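Local coordinates for protein SOXX (Paracoccus pantotrophus, PDB 2C1D) that probably carries electrons through a covalently bound heme c, as the cytochrome c-type subunit of the SoxXA complex that initiates chemotrophic sulfur oxidation, at residues Val9-Gly13 and Ala80-Thr85. Residues are numbered along the deposited sequence; the frame is centred on the assembly and turned at random.
Sequences VYVEG and ANAKMT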
# COMPACT_ATOMS: atom_id res chain seq x y z
N VAL B 9 15.03 -19.53 23.41
CA VAL B 9 15.44 -18.73 24.56
C VAL B 9 16.34 -17.60 24.08
O VAL B 9 17.47 -17.82 23.62
CB VAL B 9 16.20 -19.56 25.63
CG1 VAL B 9 16.52 -18.68 26.87
CG2 VAL B 9 15.41 -20.79 26.04
N TYR B 10 15.80 -16.39 24.16
CA TYR B 10 16.53 -15.18 23.85
C TYR B 10 17.01 -14.53 25.15
O TYR B 10 16.24 -14.32 26.08
CB TYR B 10 15.64 -14.19 23.10
CG TYR B 10 15.05 -14.69 21.78
CD1 TYR B 10 13.88 -15.44 21.76
CD2 TYR B 10 15.64 -14.35 20.56
CE1 TYR B 10 13.33 -15.87 20.59
CE2 TYR B 10 15.08 -14.79 19.36
CZ TYR B 10 13.94 -15.55 19.39
OH TYR B 10 13.38 -15.99 18.21
N VAL B 11 18.30 -14.23 25.18
CA VAL B 11 18.95 -13.49 26.26
C VAL B 11 19.59 -12.26 25.63
O VAL B 11 20.54 -12.37 24.87
CB VAL B 11 20.03 -14.39 26.95
CG1 VAL B 11 20.94 -13.57 27.89
CG2 VAL B 11 19.36 -15.51 27.74
N GLU B 12 19.06 -11.08 25.96
CA GLU B 12 19.47 -9.82 25.31
C GLU B 12 19.48 -9.99 23.78
O GLU B 12 20.42 -9.54 23.09
CB GLU B 12 20.84 -9.33 25.83
CG GLU B 12 20.97 -9.11 27.35
CD GLU B 12 19.78 -8.36 27.97
OE1 GLU B 12 19.29 -8.81 29.04
OE2 GLU B 12 19.34 -7.33 27.40
N GLY B 13 18.45 -10.67 23.27
CA GLY B 13 18.28 -10.94 21.85
C GLY B 13 19.02 -12.15 21.30
O GLY B 13 18.65 -12.65 20.23
N ALA B 80 16.10 -15.12 13.73
CA ALA B 80 14.91 -15.77 14.26
C ALA B 80 13.87 -14.76 14.68
O ALA B 80 12.68 -14.92 14.40
CB ALA B 80 15.25 -16.70 15.45
N ASN B 81 14.29 -13.73 15.39
CA ASN B 81 13.35 -12.70 15.80
C ASN B 81 14.07 -11.40 16.20
O ASN B 81 14.49 -11.24 17.35
CB ASN B 81 12.45 -13.19 16.93
CG ASN B 81 11.31 -12.24 17.22
OD1 ASN B 81 11.31 -11.08 16.77
ND2 ASN B 81 10.34 -12.71 17.99
N ALA B 82 14.17 -10.48 15.24
CA ALA B 82 14.98 -9.28 15.40
C ALA B 82 14.39 -8.34 16.43
O ALA B 82 15.11 -7.55 17.03
CB ALA B 82 15.19 -8.59 14.08
N LYS B 83 13.08 -8.44 16.64
CA LYS B 83 12.39 -7.67 17.68
C LYS B 83 12.90 -7.90 19.10
O LYS B 83 12.60 -7.10 19.99
CB LYS B 83 10.89 -7.97 17.65
CG LYS B 83 10.14 -7.35 16.46
CD LYS B 83 9.81 -8.38 15.37
CE LYS B 83 8.69 -7.91 14.43
NZ LYS B 83 9.01 -6.66 13.67
N MET B 84 13.63 -8.98 19.33
CA MET B 84 14.19 -9.26 20.66
C MET B 84 15.53 -8.56 20.88
O MET B 84 16.07 -8.56 21.99
CB MET B 84 14.35 -10.76 20.89
CG MET B 84 13.08 -11.58 20.79
SD MET B 84 11.86 -11.18 22.02
CE MET B 84 12.54 -12.01 23.52
N THR B 85 16.07 -8.01 19.80
CA THR B 85 17.29 -7.21 19.85
C THR B 85 16.94 -5.72 19.66
O THR B 85 17.43 -4.86 20.41
CB THR B 85 18.26 -7.68 18.75
OG1 THR B 85 18.73 -9.01 19.04
CG2 THR B 85 19.52 -6.84 18.68
O HOH W 1 16.95 -11.03 18.74
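Tyr10 lies across Met84 in a Met-aromatic contact, a good example of how a loop can pack on a cytochrome c-type fold with no direct hydrogen bond between the two segments. The methionine crosses the ring at about a right angle, with CG doing the touching: it stands 3.8 Å from the ring centroid and 13° off the normal, a CH-pi contact over the face. Bends at chi2 (-64°) and chi3 (-76°) curl the chain back under the tyrosine, bringing Met84 CE to 3.8 Å from Tyr10 CB, while SD stays farther off, 5.0 Å from the centroid. At the phenol end Tyr10 and Asn81 also cross at about a right angle, ring and amide planes nearly perpendicular, and Tyr10 OH rests 3.2 Å from Asn81 CB and 3.4 Å from Ala80 CB. Replacing Tyr10 by an alanine is likely to leave Met84 without its aromatic partner and to open a gap beside Ala80 and Asn81. One water hydrogen-bonds Gly13 O, Asn81 O and Thr85 OG1, tying the loop to the far segment. Gly13 has positive phi, and its CA approaches Thr85 OG1 to 3.4 Å, where a side chain would clash. The contact thus lays the loop preceding helix 26-33 over the last part of helix 72-81 and the 3-10 segment 82-84, with the side chain of Thr85 about 4 Å from that of Trp70, a heme-binding residue.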